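Local coordinates for niemann-Pick type C2 protein (Camponotus japonicus, PDB 3WEA), which probably binds and carries small hydrophobic molecules such as lipids or semiochemicals, as other NPC2-like members of the ML family do, at residues Ile30-Glu35 / Phe97-Ala102; Ile16-Cys21 / Ser34-Ser39; Ile110-Arg115 / Val125-Lys130; Gly57-Val62 / Pro104-Glu109. All coordinates share one frame; numbering follows the deposited sequence.

Contact 1: residues Ile30-Glu35 / Phe97-Ala102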
loop_
_atom_site.group_PDB
_atom_site.type_symbol
_atom_site.label_atom_id
_atom_site.label_comp_id
_atom_site.label_asym_id
_atom_site.label_seq_id
_atom_site.Cartn_x
_atom_site.Cartn_y
_atom_site.Cartn_z
ATOM N N ILE A 30 -1.512 12.020 8.164
ATOM C CA ILE A 30 -0.687 12.284 6.996
ATOM C C ILE A 30 -0.534 13.803 6.866
ATOM O O ILE A 30 -1.527 14.498 6.684
ATOM C CB ILE A 30 -1.360 11.706 5.720
ATOM C CG1 ILE A 30 -1.494 10.176 5.784
ATOM C CG2 ILE A 30 -0.617 12.114 4.458
ATOM C CD1 ILE A 30 -0.191 9.415 5.800
ATOM N N ILE A 31 0.699 14.306 6.981
ATOM C CA ILE A 31 0.968 15.739 6.916
ATOM C C ILE A 31 1.221 16.150 5.463
ATOM O O ILE A 31 2.142 15.631 4.813
ATOM C CB ILE A 31 2.177 16.164 7.797
ATOM C CG1 ILE A 31 2.076 15.619 9.243
ATOM C CG2 ILE A 31 2.387 17.679 7.759
ATOM C CD1 ILE A 31 1.005 16.250 10.109
ATOM N N ARG A 32 0.404 17.072 4.961
ATOM C CA ARG A 32 0.629 17.656 3.637
ATOM C C ARG A 32 2.027 18.247 3.525
ATOM O O ARG A 32 2.529 18.862 4.469
ATOM C CB ARG A 32 -0.382 18.762 3.350
ATOM C CG ARG A 32 -1.794 18.273 3.187
ATOM C CD ARG A 32 -2.707 19.259 3.870
ATOM N NE ARG A 32 -3.841 19.602 3.031
ATOM C CZ ARG A 32 -4.580 20.686 3.210
ATOM N NH1 ARG A 32 -4.297 21.519 4.206
ATOM N NH2 ARG A 32 -5.599 20.936 2.399
ATOM N N GLU A 33 2.644 18.032 2.369
ATOM C CA GLU A 33 3.936 18.632 2.030
ATOM C C GLU A 33 5.125 18.057 2.787
ATOM O O GLU A 33 6.158 18.715 2.896
ATOM C CB GLU A 33 3.905 20.154 2.218
ATOM C CG GLU A 33 2.990 20.910 1.275
ATOM C CD GLU A 33 3.199 22.410 1.380
ATOM O OE1 GLU A 33 4.345 22.872 1.185
ATOM O OE2 GLU A 33 2.220 23.127 1.669
ATOM N N SER A 34 4.993 16.837 3.306
ATOM C CA SER A 34 6.126 16.179 3.926
ATOM C C SER A 34 6.335 14.830 3.263
ATOM O O SER A 34 5.405 14.260 2.692
ATOM C CB SER A 34 5.911 16.020 5.428
ATOM O OG SER A 34 4.803 15.186 5.687
ATOM N N GLU A 35 7.559 14.333 3.337
ATOM C CA GLU A 35 7.877 13.032 2.767
ATOM C C GLU A 35 7.439 11.945 3.730
ATOM O O GLU A 35 7.808 11.972 4.905
ATOM C CB GLU A 35 9.367 12.926 2.491
ATOM C CG GLU A 35 9.779 13.485 1.136
ATOM C CD GLU A 35 11.076 12.884 0.652
ATOM O OE1 GLU A 35 11.840 12.362 1.492
ATOM O OE2 GLU A 35 11.325 12.920 -0.568
ATOM N N PHE A 97 6.551 8.743 -0.597
ATOM C CA PHE A 97 5.682 9.675 -1.303
ATOM C C PHE A 97 5.569 11.017 -0.590
ATOM O O PHE A 97 6.056 11.200 0.531
ATOM C CB PHE A 97 4.322 9.056 -1.673
ATOM C CG PHE A 97 3.396 8.835 -0.509
ATOM C CD1 PHE A 97 3.576 7.759 0.355
ATOM C CD2 PHE A 97 2.303 9.678 -0.308
ATOM C CE1 PHE A 97 2.704 7.547 1.414
ATOM C CE2 PHE A 97 1.425 9.473 0.746
ATOM C CZ PHE A 97 1.626 8.403 1.610
ATOM N N PHE A 98 4.935 11.956 -1.272
ATOM C CA PHE A 98 4.892 13.331 -0.848
ATOM C C PHE A 98 3.469 13.747 -1.101
ATOM O O PHE A 98 3.006 13.698 -2.242
ATOM C CB PHE A 98 5.860 14.145 -1.712
ATOM C CG PHE A 98 5.885 15.614 -1.401
ATOM C CD1 PHE A 98 6.730 16.114 -0.412
ATOM C CD2 PHE A 98 5.093 16.506 -2.122
ATOM C CE1 PHE A 98 6.766 17.472 -0.134
ATOM C CE2 PHE A 98 5.123 17.867 -1.841
ATOM C CZ PHE A 98 5.960 18.349 -0.848
ATOM N N VAL A 99 2.764 14.120 -0.041
ATOM C CA VAL A 99 1.386 14.556 -0.182
ATOM C C VAL A 99 1.381 16.022 -0.613
ATOM O O VAL A 99 1.961 16.885 0.059
ATOM C CB VAL A 99 0.582 14.342 1.111
ATOM C CG1 VAL A 99 -0.826 14.896 0.978
ATOM C CG2 VAL A 99 0.524 12.856 1.431
ATOM N N GLU A 100 0.734 16.289 -1.742
ATOM C CA GLU A 100 0.720 17.634 -2.321
ATOM C C GLU A 100 -0.120 18.604 -1.497
ATOM O O GLU A 100 -1.129 18.214 -0.908
ATOM C CB GLU A 100 0.235 17.599 -3.776
ATOM C CG GLU A 100 0.386 18.924 -4.522
ATOM C CD GLU A 100 1.779 19.524 -4.385
ATOM O OE1 GLU A 100 2.696 19.071 -5.102
ATOM O OE2 GLU A 100 1.952 20.448 -3.556
ATOM N N LYS A 101 0.318 19.864 -1.463
ATOM C CA LYS A 101 -0.406 20.975 -0.835
ATOM C C LYS A 101 -1.892 21.016 -1.202
ATOM O O LYS A 101 -2.739 21.305 -0.354
ATOM C CB LYS A 101 0.258 22.303 -1.225
ATOM C CG LYS A 101 -0.221 23.530 -0.462
ATOM C CD LYS A 101 0.720 24.704 -0.696
ATOM C CE LYS A 101 0.517 25.805 0.335
ATOM N NZ LYS A 101 1.692 26.718 0.390
ATOM N N ALA A 102 -2.191 20.716 -2.465
ATOM C CA ALA A 102 -3.555 20.783 -2.992
ATOM C C ALA A 102 -4.496 19.699 -2.446
ATOM O O ALA A 102 -5.720 19.832 -2.554
ATOM C CB ALA A 102 -3.535 20.763 -4.515
#
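Glu33 and Val99 bury the most surface here, where the turn entering strand 35-44 lies along the end of strand 91-98. Glu33 N donates to Val99 O over 2.7 Å (N-H...O angle 151°), the one hydrogen bond between the two segments. Val99 presents its two methyls to different neighbours. CG1, anti to the backbone N (chi1 176°), rests against CA and CG of Arg32. CG2 meets CG2 of Ile30 at 3.3 Å, closer than two methyls normally settle, with the two side chains roughly perpendicular. Val99 N, also buried by the contact, has no partner in the model. A type II turn from Ile31 to Ser34, with Glu33 at its positive-phi corner, shapes this connection between the two sheets of the ML beta sandwich; Ser34 OG closes it on Ile31 O at 2.8 Å. Beyond the turn, Glu35 and Phe98 form a non-hydrogen-bonded antiparallel pair. The Phe98 ring leans obliquely on the turn, with CZ 3.5 Å from Glu33 CA. On the outer surface the extended Glu33 side chain crosses the stretched Lys101 chain. Glu33 OE2 lies 3.2 Å from Lys101 CD, alongside the aliphatic chain, and 3.8 Å from Lys101 NZ, a long salt bridge. Arg32 turns one guanidinium face over Lys101 O, while its NH2 bonds Thr103 O. A leucine in place of Arg32 would probably leave Thr103 O without this donor and the Lys101 carbonyl without its guanidinium cover.

Contact 2: residues Ile16-Cys21 / Ser34-Ser39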
loop_
_atom_site.group_PDB
_atom_site.type_symbol
_atom_site.label_atom_id
_atom_site.label_comp_id
_atom_site.label_asym_id
_atom_site.label_seq_id
_atom_site.Cartn_x
_atom_site.Cartn_y
_atom_site.Cartn_z
ATOM N N ILE A 16 3.311 -3.594 8.325
ATOM C CA ILE A 16 3.336 -2.325 7.569
ATOM C C ILE A 16 3.869 -1.254 8.511
ATOM O O ILE A 16 3.474 -1.214 9.695
ATOM C CB ILE A 16 1.946 -1.874 7.133
ATOM C CG1 ILE A 16 1.218 -2.987 6.364
ATOM C CG2 ILE A 16 2.014 -0.566 6.353
ATOM C CD1 ILE A 16 1.800 -3.231 5.002
ATOM N N ILE A 17 4.740 -0.405 7.978
ATOM C CA ILE A 17 5.326 0.738 8.713
ATOM C C ILE A 17 5.102 1.996 7.877
ATOM O O ILE A 17 5.524 2.074 6.733
ATOM C CB ILE A 17 6.821 0.518 9.002
ATOM C CG1 ILE A 17 6.983 -0.705 9.906
ATOM C CG2 ILE A 17 7.474 1.775 9.616
ATOM C CD1 ILE A 17 8.373 -1.312 9.910
ATOM N N ILE A 18 4.398 2.960 8.448
ATOM C CA ILE A 18 4.228 4.252 7.800
ATOM C C ILE A 18 4.875 5.291 8.687
ATOM O O ILE A 18 4.446 5.496 9.819
ATOM C CB ILE A 18 2.773 4.598 7.536
ATOM C CG1 ILE A 18 2.150 3.577 6.548
ATOM C CG2 ILE A 18 2.649 6.006 6.939
ATOM C CD1 ILE A 18 0.651 3.748 6.378
ATOM N N SER A 19 5.887 5.960 8.145
ATOM C CA SER A 19 6.706 6.899 8.938
ATOM C C SER A 19 5.945 7.965 9.747
ATOM O O SER A 19 6.434 8.393 10.802
ATOM C CB SER A 19 7.771 7.556 8.062
ATOM O OG SER A 19 7.162 8.436 7.115
ATOM N N SER A 20 4.790 8.439 9.264
ATOM C CA SER A 20 4.096 9.511 9.983
ATOM C C SER A 20 3.122 9.088 11.094
ATOM O O SER A 20 2.396 9.937 11.638
ATOM C CB SER A 20 3.397 10.482 9.009
ATOM O OG SER A 20 2.534 9.810 8.118
ATOM N N CYS A 21 3.118 7.797 11.446
ATOM C CA CYS A 21 2.110 7.273 12.361
ATOM C C CYS A 21 2.533 5.992 13.082
ATOM O O CYS A 21 3.316 5.207 12.561
ATOM C CB CYS A 21 0.731 7.130 11.684
ATOM S SG CYS A 21 0.504 5.918 10.342
ATOM N N SER A 34 4.993 16.837 3.306
ATOM C CA SER A 34 6.126 16.179 3.926
ATOM C C SER A 34 6.335 14.830 3.263
ATOM O O SER A 34 5.405 14.260 2.692
ATOM C CB SER A 34 5.911 16.020 5.428
ATOM O OG SER A 34 4.803 15.186 5.687
ATOM N N GLU A 35 7.559 14.333 3.337
ATOM C CA GLU A 35 7.877 13.032 2.767
ATOM C C GLU A 35 7.439 11.945 3.730
ATOM O O GLU A 35 7.808 11.972 4.905
ATOM C CB GLU A 35 9.367 12.926 2.491
ATOM C CG GLU A 35 9.779 13.485 1.136
ATOM C CD GLU A 35 11.076 12.884 0.652
ATOM O OE1 GLU A 35 11.840 12.362 1.492
ATOM O OE2 GLU A 35 11.325 12.920 -0.568
ATOM N N ILE A 36 6.622 11.022 3.239
ATOM C CA ILE A 36 6.178 9.866 4.029
ATOM C C ILE A 36 6.866 8.633 3.477
ATOM O O ILE A 36 6.879 8.420 2.267
ATOM C CB ILE A 36 4.645 9.687 3.963
ATOM C CG1 ILE A 36 3.940 11.007 4.287
ATOM C CG2 ILE A 36 4.170 8.599 4.921
ATOM C CD1 ILE A 36 2.467 10.980 3.977
ATOM N N HIS A 37 7.441 7.836 4.374
ATOM C CA HIS A 37 8.065 6.572 4.030
ATOM C C HIS A 37 7.137 5.436 4.427
ATOM O O HIS A 37 6.616 5.405 5.551
ATOM C CB HIS A 37 9.411 6.407 4.740
ATOM C CG HIS A 37 10.315 7.590 4.593
ATOM N ND1 HIS A 37 10.346 8.367 3.452
ATOM C CD2 HIS A 37 11.214 8.135 5.444
ATOM C CE1 HIS A 37 11.223 9.341 3.611
ATOM N NE2 HIS A 37 11.759 9.226 4.810
ATOM N N VAL A 38 6.916 4.542 3.470
ATOM C CA VAL A 38 6.104 3.328 3.663
ATOM C C VAL A 38 6.909 2.059 3.404
ATOM O O VAL A 38 7.699 1.986 2.436
ATOM C CB VAL A 38 4.858 3.320 2.758
ATOM C CG1 VAL A 38 4.104 1.992 2.897
ATOM C CG2 VAL A 38 3.938 4.481 3.115
ATOM N N SER A 39 6.727 1.084 4.292
ATOM C CA SER A 39 7.339 -0.246 4.199
ATOM C C SER A 39 6.251 -1.296 4.353
ATOM O O SER A 39 5.380 -1.161 5.222
ATOM C CB SER A 39 8.354 -0.427 5.315
ATOM O OG SER A 39 8.706 -1.781 5.410
#
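Ile17 and Ile18 pair with Ser39 and Val38 in a nearly exact antiparallel ladder (strand directions 176° apart), joining the outer strand 11-18 of the three-stranded sheet to its central strand 35-44. Ile17 and Ser39 exchange both backbone hydrogen bonds, each 2.9 Å from N to O, and Ile18 with Val38 forms the non-hydrogen-bonded pair that follows. Where the first strand ends, Ser19 carries the ladder one step further. Its N reaches His37 O at 2.8 Å, and its OG accepts from His37 N, also at 2.8 Å and nearly straight (169°), doing the work of a strand carbonyl. With chi1 at 68°, Ser19 OG folds back over its own main chain and faces the His37 N-H. The chain then bends away in a type I turn from Ile18 to Cys21, whose disulfide to Cys28 ties the turn to strand 28-30. On the inward face of this ML-domain sheet, Ile18 splits its branches: CG2 touches Ile36 CG2 at 3.6 Å, and CG1 runs beside Val38 CG2 at 4.0 Å, the two chains pointing the same way. Phe3 and Trp112 cover Ile18 from beyond the sheet. Across the opposite face, Ser39 CB sits by Ile17 CB, and its OG bonds to Glu92.

Contact 3: residues Ile110-Arg115 / Val125-Lys130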
loop_
_atom_site.group_PDB
_atom_site.type_symbol
_atom_site.label_atom_id
_atom_site.label_comp_id
_atom_site.label_asym_id
_atom_site.label_seq_id
_atom_site.Cartn_x
_atom_site.Cartn_y
_atom_site.Cartn_z
ATOM N N ILE A 110 -7.743 4.498 3.624
ATOM C CA ILE A 110 -6.838 4.322 2.506
ATOM C C ILE A 110 -6.691 2.825 2.273
ATOM O O ILE A 110 -6.442 2.067 3.217
ATOM C CB ILE A 110 -5.460 4.975 2.748
ATOM C CG1 ILE A 110 -5.558 6.509 2.662
ATOM C CG2 ILE A 110 -4.431 4.446 1.759
ATOM C CD1 ILE A 110 -4.322 7.228 3.175
ATOM N N MET A 111 -6.841 2.420 1.015
ATOM C CA MET A 111 -6.633 1.045 0.585
ATOM C C MET A 111 -5.498 0.973 -0.451
ATOM O O MET A 111 -5.440 1.788 -1.395
ATOM C CB MET A 111 -7.940 0.471 0.036
ATOM C CG MET A 111 -7.969 -1.037 -0.141
ATOM S SD MET A 111 -9.468 -1.641 -0.961
ATOM C CE MET A 111 -10.761 -0.701 -0.150
ATOM N N TRP A 112 -4.596 0.006 -0.237
ATOM C CA TRP A 112 -3.477 -0.314 -1.130
ATOM C C TRP A 112 -3.579 -1.786 -1.520
ATOM O O TRP A 112 -3.717 -2.644 -0.646
ATOM C CB TRP A 112 -2.109 -0.108 -0.428
ATOM C CG TRP A 112 -1.834 1.283 0.017
ATOM C CD1 TRP A 112 -2.281 2.445 -0.572
ATOM C CD2 TRP A 112 -1.017 1.689 1.132
ATOM N NE1 TRP A 112 -1.784 3.540 0.107
ATOM C CE2 TRP A 112 -1.025 3.106 1.163
ATOM C CE3 TRP A 112 -0.288 0.990 2.109
ATOM C CZ2 TRP A 112 -0.332 3.843 2.132
ATOM C CZ3 TRP A 112 0.410 1.730 3.083
ATOM C CH2 TRP A 112 0.378 3.139 3.079
ATOM N N GLU A 113 -3.522 -2.079 -2.819
ATOM C CA GLU A 113 -3.551 -3.462 -3.306
ATOM C C GLU A 113 -2.326 -3.763 -4.143
ATOM O O GLU A 113 -1.917 -2.927 -4.917
ATOM C CB GLU A 113 -4.748 -3.700 -4.242
ATOM C CG GLU A 113 -6.128 -3.621 -3.637
ATOM C CD GLU A 113 -7.209 -3.723 -4.703
ATOM O OE1 GLU A 113 -6.873 -3.750 -5.914
ATOM O OE2 GLU A 113 -8.400 -3.766 -4.329
ATOM N N PHE A 114 -1.760 -4.964 -3.995
ATOM C CA PHE A 114 -0.804 -5.492 -4.955
ATOM C C PHE A 114 -1.473 -6.607 -5.732
ATOM O O PHE A 114 -2.068 -7.543 -5.161
ATOM C CB PHE A 114 0.463 -6.043 -4.292
ATOM C CG PHE A 114 1.505 -5.010 -3.960
ATOM C CD1 PHE A 114 1.294 -3.643 -4.180
ATOM C CD2 PHE A 114 2.733 -5.416 -3.454
ATOM C CE1 PHE A 114 2.277 -2.719 -3.861
ATOM C CE2 PHE A 114 3.724 -4.491 -3.134
ATOM C CZ PHE A 114 3.488 -3.134 -3.331
ATOM N N ARG A 115 -1.336 -6.547 -7.045
ATOM C CA ARG A 115 -1.975 -7.550 -7.872
ATOM C C ARG A 115 -0.956 -8.214 -8.753
ATOM O O ARG A 115 0.022 -7.599 -9.147
ATOM C CB ARG A 115 -3.117 -6.942 -8.696
ATOM C CG ARG A 115 -4.437 -6.852 -7.935
ATOM C CD ARG A 115 -5.519 -6.220 -8.792
ATOM N NE ARG A 115 -6.637 -5.728 -7.999
ATOM C CZ ARG A 115 -7.773 -6.384 -7.777
ATOM N NH1 ARG A 115 -7.994 -7.580 -8.300
ATOM N NH2 ARG A 115 -8.707 -5.827 -7.017
ATOM N N VAL A 125 -4.553 -4.044 1.922
ATOM C CA VAL A 125 -4.609 -3.484 3.281
ATOM C C VAL A 125 -5.443 -2.220 3.287
ATOM O O VAL A 125 -5.434 -1.478 2.311
ATOM C CB VAL A 125 -3.212 -3.202 3.857
ATOM C CG1 VAL A 125 -2.464 -2.216 2.989
ATOM C CG2 VAL A 125 -3.299 -2.664 5.291
ATOM N N LYS A 126 -6.157 -1.991 4.393
ATOM C CA LYS A 126 -6.964 -0.793 4.544
ATOM C C LYS A 126 -6.778 -0.281 5.974
ATOM O O LYS A 126 -6.632 -1.064 6.920
ATOM C CB LYS A 126 -8.427 -1.103 4.247
ATOM C CG LYS A 126 -9.438 -0.036 4.619
ATOM C CD LYS A 126 -10.856 -0.551 4.394
ATOM C CE LYS A 126 -11.104 -0.894 2.929
ATOM N NZ LYS A 126 -12.530 -1.246 2.644
ATOM N N PHE A 127 -6.757 1.032 6.109
ATOM C CA PHE A 127 -6.440 1.654 7.401
ATOM C C PHE A 127 -7.056 3.024 7.437
ATOM O O PHE A 127 -7.243 3.623 6.377
ATOM C CB PHE A 127 -4.921 1.690 7.641
ATOM C CG PHE A 127 -4.125 2.520 6.660
ATOM C CD1 PHE A 127 -3.784 2.024 5.391
ATOM C CD2 PHE A 127 -3.655 3.784 7.027
ATOM C CE1 PHE A 127 -2.993 2.772 4.523
ATOM C CE2 PHE A 127 -2.880 4.542 6.146
ATOM C CZ PHE A 127 -2.562 4.047 4.884
ATOM N N PRO A 128 -7.369 3.526 8.645
ATOM C CA PRO A 128 -7.998 4.837 8.764
ATOM C C PRO A 128 -6.940 5.950 8.754
ATOM O O PRO A 128 -5.896 5.823 9.374
ATOM C CB PRO A 128 -8.743 4.751 10.104
ATOM C CG PRO A 128 -8.192 3.532 10.821
ATOM C CD PRO A 128 -7.085 2.951 9.980
ATOM N N ALA A 129 -7.190 7.028 8.000
ATOM C CA ALA A 129 -6.196 8.093 7.881
ATOM C C ALA A 129 -6.815 9.477 8.031
ATOM O O ALA A 129 -8.021 9.652 7.795
ATOM C CB ALA A 129 -5.415 7.984 6.559
ATOM N N LYS A 130 -6.001 10.433 8.470
ATOM C CA LYS A 130 -6.409 11.837 8.494
ATOM C C LYS A 130 -5.345 12.702 7.831
ATOM O O LYS A 130 -4.211 12.786 8.311
ATOM C CB LYS A 130 -6.700 12.314 9.921
ATOM C CG LYS A 130 -7.458 13.634 9.948
ATOM C CD LYS A 130 -8.090 13.947 11.296
ATOM C CE LYS A 130 -8.944 15.208 11.174
ATOM N NZ LYS A 130 -9.481 15.682 12.485
#
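Ile110 and Trp112 form hydrogen-bonded antiparallel pairs with Phe127 and Val125, each giving and taking a backbone bond, with Met111-Lys126 as the non-hydrogen-bonded pair between them; the strands of this hairpin run 164° apart. Ile110, Trp112, Val125 and Phe127 project from one face. Phe127 takes the rotamer with CG over its own main chain (chi1 63°), which swings the ring toward strand 107-115. There it fills two roles. Ile110 CB stands over its face, 4.1 Å from the centroid, in a CH-pi contact, and Ile110 CG2 comes to 3.5 Å from Phe127 CE1. The ring's CE1-CZ edge meets the face of Trp112, with CE1 3.6 Å above the indole plane. In this edge-to-face pair the centroids of the Phe127 ring and the six-membered ring of Trp112 are 4.8 Å apart, the planes at 64°. Val125 CG1 lies further along the indole, 4.0 Å from Trp112 CE3. At the other end Ile110 CD1 reaches Ala129 CB at 3.6 Å. A serine in place of Trp112 would probably open a gap beside Val125 and leave the edge of Phe127 without its aromatic partner. Phe3 adds a further ring against Phe127, and Ile18 and Val38 of the facing sheet touch Trp112. The contact is thus apolar and aromatic on its inner face, consistent with the hydrophobic interior that ML-family proteins hold between their two sheets.

Contact 4: residues Gly57-Val62 / Pro104-Glu109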
loop_
_atom_site.group_PDB
_atom_site.type_symbol
_atom_site.label_atom_id
_atom_site.label_comp_id
_atom_site.label_asym_id
_atom_site.label_seq_id
_atom_site.Cartn_x
_atom_site.Cartn_y
_atom_site.Cartn_z
ATOM N N GLY A 57 -8.821 5.792 -2.206
ATOM C CA GLY A 57 -9.421 6.533 -1.110
ATOM C C GLY A 57 -10.801 5.956 -0.865
ATOM O O GLY A 57 -11.527 5.625 -1.814
ATOM N N VAL A 58 -11.154 5.789 0.406
ATOM C CA VAL A 58 -12.499 5.359 0.761
ATOM C C VAL A 58 -13.201 6.504 1.496
ATOM O O VAL A 58 -12.945 6.778 2.674
ATOM C CB VAL A 58 -12.541 4.032 1.553
ATOM C CG1 VAL A 58 -13.946 3.454 1.532
ATOM C CG2 VAL A 58 -11.557 3.019 0.974
ATOM N N LEU A 59 -14.051 7.196 0.745
ATOM C CA LEU A 59 -14.871 8.276 1.263
ATOM C C LEU A 59 -16.310 7.807 1.160
ATOM O O LEU A 59 -16.772 7.450 0.074
ATOM C CB LEU A 59 -14.650 9.544 0.437
ATOM C CG LEU A 59 -13.310 10.221 0.725
ATOM C CD1 LEU A 59 -12.513 10.447 -0.548
ATOM C CD2 LEU A 59 -13.506 11.515 1.505
ATOM N N LEU A 60 -16.995 7.764 2.301
ATOM C CA LEU A 60 -18.395 7.323 2.379
ATOM C C LEU A 60 -18.641 5.986 1.650
ATOM O O LEU A 60 -19.264 5.946 0.580
ATOM C CB LEU A 60 -19.345 8.429 1.870
ATOM C CG LEU A 60 -20.717 8.703 2.516
ATOM C CD1 LEU A 60 -21.704 7.552 2.339
ATOM C CD2 LEU A 60 -20.577 9.091 3.986
ATOM N N ASP A 61 -18.125 4.905 2.234
ATOM C CA ASP A 61 -18.354 3.531 1.761
ATOM C C ASP A 61 -17.619 3.121 0.475
ATOM O O ASP A 61 -16.947 2.092 0.457
ATOM C CB ASP A 61 -19.857 3.221 1.653
ATOM C CG ASP A 61 -20.546 3.188 3.005
ATOM O OD1 ASP A 61 -20.423 2.167 3.715
ATOM O OD2 ASP A 61 -21.224 4.178 3.353
ATOM N N VAL A 62 -17.734 3.917 -0.587
ATOM C CA VAL A 62 -17.212 3.514 -1.908
ATOM C C VAL A 62 -15.694 3.689 -2.068
ATOM O O VAL A 62 -15.150 4.750 -1.752
ATOM C CB VAL A 62 -17.969 4.191 -3.087
ATOM C CG1 VAL A 62 -19.426 3.747 -3.111
ATOM C CG2 VAL A 62 -17.852 5.714 -3.044
ATOM N N PRO A 104 -6.891 17.728 -0.157
ATOM C CA PRO A 104 -7.857 18.220 0.826
ATOM C C PRO A 104 -7.649 17.625 2.215
ATOM O O PRO A 104 -7.316 16.444 2.334
ATOM C CB PRO A 104 -9.200 17.743 0.265
ATOM C CG PRO A 104 -8.950 17.458 -1.171
ATOM C CD PRO A 104 -7.553 16.931 -1.206
ATOM N N ALA A 105 -7.856 18.441 3.247
ATOM C CA ALA A 105 -7.756 17.981 4.626
ATOM C C ALA A 105 -9.025 17.256 5.068
ATOM O O ALA A 105 -10.056 17.886 5.323
ATOM C CB ALA A 105 -7.452 19.145 5.555
ATOM N N LEU A 106 -8.949 15.926 5.159
ATOM C CA LEU A 106 -10.101 15.121 5.559
ATOM C C LEU A 106 -9.698 13.796 6.218
ATOM O O LEU A 106 -8.522 13.412 6.184
ATOM C CB LEU A 106 -11.010 14.845 4.356
ATOM C CG LEU A 106 -10.412 14.415 3.012
ATOM C CD1 LEU A 106 -10.278 12.908 2.879
ATOM C CD2 LEU A 106 -11.301 14.936 1.894
ATOM N N SER A 107 -10.678 13.143 6.833
ATOM C CA SER A 107 -10.520 11.777 7.336
ATOM C C SER A 107 -11.114 10.813 6.329
ATOM O O SER A 107 -12.153 11.081 5.723
ATOM C CB SER A 107 -11.155 11.608 8.709
ATOM O OG SER A 107 -10.493 12.431 9.651
ATOM N N LEU A 108 -10.430 9.690 6.136
ATOM C CA LEU A 108 -10.781 8.758 5.083
ATOM C C LEU A 108 -10.086 7.443 5.396
ATOM O O LEU A 108 -9.196 7.383 6.255
ATOM C CB LEU A 108 -10.312 9.273 3.717
ATOM C CG LEU A 108 -8.837 9.142 3.296
ATOM C CD1 LEU A 108 -8.612 9.285 1.802
ATOM C CD2 LEU A 108 -7.946 10.114 4.057
ATOM N N GLU A 109 -10.483 6.407 4.685
ATOM C CA GLU A 109 -9.768 5.146 4.744
ATOM C C GLU A 109 -8.960 5.010 3.478
ATOM O O GLU A 109 -9.423 5.378 2.392
ATOM C CB GLU A 109 -10.736 3.993 4.872
ATOM C CG GLU A 109 -11.219 3.745 6.282
ATOM C CD GLU A 109 -12.085 2.516 6.330
ATOM O OE1 GLU A 109 -13.173 2.560 5.728
ATOM O OE2 GLU A 109 -11.668 1.507 6.936
#
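Val58 and Glu109 meet at their roots, CB to CB at 3.8 Å, and from there the two side chains diverge at a slant. Val58 turns CG2 to the side of its own backbone N, with CG1 anti to that N (chi1 -164°), and this brings CG2 to 3.5 Å from Glu109 O. The same carbonyl accepts from Val58 N at 2.7 Å and is met nearly end-on. In return, Glu109 N donates to Val58 O over a longer 3.2 Å, but in an almost straight line (175°). These two bonds make one hydrogen-bonded antiparallel pair. The short strand segments run at 119° to each other, so they splay apart beyond it. Strand 52-59 is held here between strand 107-115 and strand 62-66, to which Gly57 is hydrogen-bonded, in the larger sheet of the ML beta sandwich. Past the paired residues, contact passes to leucines. Leu108, buttressed by Ala129 and Ile131 of the next strand, lays its CB 3.8 Å from Val58 O and brings CD1 to 4.1 Å from Gly57 CA, over a residue with no side chain to obstruct it. Leu59 and Leu106 are set crosswise and touch by their ends, Leu59 CD2 against Leu106 CD1 at 3.8 Å. On the face that carries Val58, the Glu109 side chain packs against that of Lys126.

From the N terminus, contact 2 closes the first loop, pairing 16-21 with 34-39. Contact 1 opens within that loop at 30-35, shares Ser34 and Glu35 with it, and closes a much longer loop at 97-102. Contact 4 crosses contact 1: it opens at 57-62, inside the long loop, and closes at 104-109, just beyond its end. Contact 3 follows in series as the C-terminal hairpin and uses strand 107-115 with contact 4, so these two join three neighbouring strands of the larger sheet. Contact 2 lies in the smaller sheet and packs against contact 3 across the interior between the sheets. Contact 1 links both sheets, through Phe97 O to Ile36 N and Ile30 N to Lys130 O.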